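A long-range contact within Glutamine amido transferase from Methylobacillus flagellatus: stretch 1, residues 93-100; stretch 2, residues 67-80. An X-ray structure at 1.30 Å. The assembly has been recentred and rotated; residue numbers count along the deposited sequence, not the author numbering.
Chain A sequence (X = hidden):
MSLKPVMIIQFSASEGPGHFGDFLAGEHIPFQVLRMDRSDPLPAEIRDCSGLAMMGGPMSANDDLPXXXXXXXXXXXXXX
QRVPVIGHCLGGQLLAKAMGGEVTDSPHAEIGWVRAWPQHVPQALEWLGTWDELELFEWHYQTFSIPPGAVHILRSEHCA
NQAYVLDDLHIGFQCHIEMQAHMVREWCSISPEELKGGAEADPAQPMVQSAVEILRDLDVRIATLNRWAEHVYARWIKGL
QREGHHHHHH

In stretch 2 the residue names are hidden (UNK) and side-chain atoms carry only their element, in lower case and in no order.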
# COMPACT_ATOMS: atom_id res chain seq x y z
N GLN A 93 -2.15 -0.35 6.79
CA GLN A 93 -2.37 -0.52 8.20
C GLN A 93 -2.21 0.77 8.99
O GLN A 93 -2.97 1.02 9.93
CB GLN A 93 -1.46 -1.60 8.74
CG GLN A 93 -1.78 -2.98 8.21
CD GLN A 93 -0.77 -4.00 8.60
OE1 GLN A 93 0.34 -3.67 9.03
NE2 GLN A 93 -1.08 -5.28 8.39
N LEU A 94 -1.23 1.59 8.63
CA LEU A 94 -0.98 2.83 9.34
C LEU A 94 -2.03 3.90 9.04
O LEU A 94 -2.44 4.62 9.94
CB LEU A 94 0.43 3.35 9.05
CG LEU A 94 1.54 2.48 9.61
CD1 LEU A 94 2.87 3.06 9.08
CD2 LEU A 94 1.48 2.35 11.11
N LEU A 95 -2.45 4.00 7.80
CA LEU A 95 -3.62 4.83 7.48
C LEU A 95 -4.83 4.44 8.33
O LEU A 95 -5.49 5.29 8.92
CB LEU A 95 -3.90 4.82 5.95
CG LEU A 95 -5.16 5.52 5.46
CD1 LEU A 95 -5.17 6.98 5.86
CD2 LEU A 95 -5.31 5.31 3.97
N ALA A 96 -5.12 3.15 8.42
CA ALA A 96 -6.24 2.69 9.20
C ALA A 96 -6.07 3.01 10.67
O ALA A 96 -7.00 3.53 11.31
CB ALA A 96 -6.41 1.17 8.99
N LYS A 97 -4.88 2.74 11.23
CA LYS A 97 -4.63 3.00 12.66
C LYS A 97 -4.72 4.49 12.98
O LYS A 97 -5.32 4.85 13.99
CB LYS A 97 -3.26 2.44 13.07
CG LYS A 97 -3.05 2.53 14.57
CD LYS A 97 -2.09 1.46 15.16
CE LYS A 97 -2.20 1.49 16.71
NZ LYS A 97 -1.14 0.66 17.35
N ALA A 98 -4.14 5.34 12.13
CA ALA A 98 -4.20 6.79 12.33
C ALA A 98 -5.66 7.26 12.45
O ALA A 98 -5.95 8.14 13.24
CB ALA A 98 -3.54 7.52 11.19
N MSE A 99 -6.55 6.64 11.67
CA MSE A 99 -7.96 7.00 11.64
C MSE A 99 -8.83 6.25 12.61
O MSE A 99 -10.07 6.40 12.57
CB MSE A 99 -8.47 6.91 10.21
CG MSE A 99 -7.69 7.79 9.29
SE MSE A 99 -7.51 9.69 9.80
CE MSE A 99 -9.38 10.05 9.97
N GLY A 100 -8.22 5.48 13.50
CA GLY A 100 -8.95 4.87 14.59
C GLY A 100 -9.14 3.38 14.47
O GLY A 100 -9.77 2.77 15.35
N UNK A 67 9.29 7.47 15.44
CA UNK A 67 8.54 8.30 14.48
C UNK A 67 7.04 7.97 14.46
O UNK A 67 6.30 8.64 13.77
n UNK A 67 10.45 4.74 12.45
c UNK A 67 9.37 6.67 12.77
c UNK A 67 7.19 3.30 11.39
c UNK A 67 9.11 8.09 13.08
c UNK A 67 6.45 4.47 11.56
c UNK A 67 8.43 5.67 12.31
c UNK A 67 8.55 3.29 11.63
c UNK A 67 7.05 5.66 12.03
c UNK A 67 10.58 6.04 12.81
c UNK A 67 9.16 4.47 12.10
N UNK A 68 6.60 6.98 15.24
CA UNK A 68 5.22 6.55 15.14
C UNK A 68 4.18 7.64 15.53
O UNK A 68 3.26 7.90 14.72
c UNK A 68 4.25 2.51 13.90
se UNK A 68 3.10 4.10 13.95
c UNK A 68 3.60 4.72 15.78
c UNK A 68 4.98 5.25 15.90
N UNK A 69 4.32 8.29 16.68
CA UNK A 69 3.30 9.31 16.99
C UNK A 69 3.27 10.41 15.93
O UNK A 69 2.21 10.92 15.55
c UNK A 69 4.47 8.72 18.94
c UNK A 69 3.72 9.84 18.36
c UNK A 69 5.17 8.00 17.84
N UNK A 70 4.45 10.82 15.47
CA UNK A 70 4.55 11.91 14.51
C UNK A 70 3.92 11.51 13.22
O UNK A 70 3.18 12.25 12.61
c UNK A 70 6.05 12.29 14.28
o UNK A 70 6.57 12.67 15.56
c UNK A 70 6.23 13.44 13.36
N UNK A 71 4.16 10.28 12.79
CA UNK A 71 3.56 9.86 11.49
C UNK A 71 2.06 9.68 11.57
O UNK A 71 1.31 10.12 10.65
c UNK A 71 4.21 8.57 10.96
c UNK A 71 3.96 9.00 8.46
c UNK A 71 3.71 8.03 9.60
c UNK A 71 4.42 6.67 9.29
N UNK A 72 1.56 9.09 12.64
CA UNK A 72 0.10 8.96 12.78
C UNK A 72 -0.56 10.35 12.78
O UNK A 72 -1.62 10.52 12.19
c UNK A 72 0.18 6.69 14.06
c UNK A 72 -0.37 5.91 12.86
c UNK A 72 -0.19 6.01 15.39
c UNK A 72 -0.28 8.14 14.03
N UNK A 73 0.03 11.32 13.50
CA UNK A 73 -0.50 12.68 13.50
C UNK A 73 -0.47 13.32 12.09
O UNK A 73 -1.41 14.01 11.64
c UNK A 73 0.22 13.56 14.53
N UNK A 74 0.61 13.09 11.35
CA UNK A 74 0.72 13.58 9.99
C UNK A 74 -0.35 12.99 9.05
O UNK A 74 -0.91 13.70 8.23
c UNK A 74 2.12 13.29 9.45
c UNK A 74 3.82 13.38 7.67
c UNK A 74 2.56 15.53 8.34
c UNK A 74 2.49 13.95 8.13
N UNK A 75 -0.63 11.70 9.20
CA UNK A 75 -1.70 11.06 8.42
C UNK A 75 -3.03 11.72 8.76
O UNK A 75 -3.82 12.02 7.89
c UNK A 75 -1.73 9.55 8.67
c UNK A 75 -2.99 8.95 7.99
c UNK A 75 -0.47 8.84 8.16
c UNK A 75 -0.26 7.50 8.85
N UNK A 76 -3.31 11.89 10.03
CA UNK A 76 -4.51 12.60 10.44
C UNK A 76 -4.60 13.96 9.82
O UNK A 76 -5.68 14.39 9.35
c UNK A 76 -3.58 10.70 15.34
c UNK A 76 -4.69 12.66 11.95
n UNK A 76 -3.82 9.43 15.21
c UNK A 76 -5.49 11.35 13.95
n UNK A 76 -4.37 11.61 14.77
n UNK A 76 -2.53 11.10 16.05
c UNK A 76 -5.01 11.29 12.51
N UNK A 77 -3.48 14.69 9.81
CA UNK A 77 -3.46 16.02 9.22
C UNK A 77 -3.76 15.95 7.69
O UNK A 77 -4.46 16.81 7.16
o UNK A 77 -2.74 17.11 11.71
o UNK A 77 -0.66 17.60 11.01
c UNK A 77 -1.84 17.15 10.83
c UNK A 77 -2.12 16.71 9.43
N UNK A 78 -3.21 14.95 7.00
CA UNK A 78 -3.47 14.79 5.57
C UNK A 78 -4.99 14.62 5.37
O UNK A 78 -5.59 15.27 4.50
c UNK A 78 -2.74 13.58 5.03
N UNK A 79 -5.61 13.74 6.11
CA UNK A 79 -7.06 13.51 5.95
C UNK A 79 -7.83 14.78 6.26
O UNK A 79 -8.72 15.19 5.50
c UNK A 79 -9.05 12.07 6.70
c UNK A 79 -6.81 11.02 6.25
c UNK A 79 -7.52 12.26 6.75
N UNK A 80 -7.47 15.49 7.33
CA UNK A 80 -8.13 16.77 7.65
C UNK A 80 -7.95 17.82 6.57
O UNK A 80 -8.88 18.63 6.32
c UNK A 80 -7.61 17.29 9.00

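Position 67 carries one carbon, then fused five- and six-membered rings holding eight carbons and one nitrogen, with no close contact to stretch 1: Trp-67. At 68 the side chain is unbranched, two carbons, a selenium and a last carbon, and the selenium lies 3.7 Å from Leu-94 CD2; this is Met-68, as selenomethionine. Position 69 has three carbons closing a ring onto the backbone N, so it is Pro-69, in the first turn of the helix and out of reach. Position 70, one carbon bearing an oxygen and a carbon, is Thr-70, exposed and also out of reach.

Four carbons forked at the second, one tip 3.9 Å from Leu-94 CD1, make position 71 Leu-71. Position 72 has the same count and fork, and so is also a leucine, Leu-72; one tip lies 3.8 Å from Leu-94 O and 3.9 Å from Ala-98 CB. The single carbon at 73 points away: Ala-73. At 74, four carbons forked at the second stay out of reach, giving Leu-74.

Position 75 also has four carbons, but forked at the first, with one arm two carbons long. Its short arm comes 3.5 Å from Ala-98 CB and 3.6 Å from Leu-95 CD1, while the end of its long arm is 3.8 Å from Leu-94 O. This is Ile-75, its two arms spread over three residues. Position 76 runs through three carbons and a nitrogen to a carbon carrying two more nitrogens, one of them 3.2 Å from Ala-98 O: Arg-76. Two carbons, the second with two oxygens, make 77 Asp-77, out of reach; one carbon at 78 makes Ala-78, also out of reach. At 79, one carbon carries two others, one of which lies 3.9 Å from Met-99 SE: Val-79. Position 80, a single carbon turned sideways, is Ala-80.

The rule is a knob beside a small residue. Leu-94 sits as a knob among Met-68, Leu-71, Leu-72 and Ile-75, while one turn on, Ala-98 presents only a methyl, and its CA comes 4.8 Å from the CA of Leu-72. The helix axes approach to 8.9 Å and cross at -78°, and the contact on the second helix runs from Met-68 to Val-79. At the end of the first helix, Arg-76 NH1 donates a hydrogen bond to Ala-98 O (3.2 Å, 165°), meeting the carbonyl at the edge of the guanidinium. Its aliphatic stem also serves the packing: Arg-76 CG lies 4.0 Å from Met-99 SE. An apolar center is thus joined to one directional polar bond.

Stretch 2 67-80: WMPTLLALIRDAVA
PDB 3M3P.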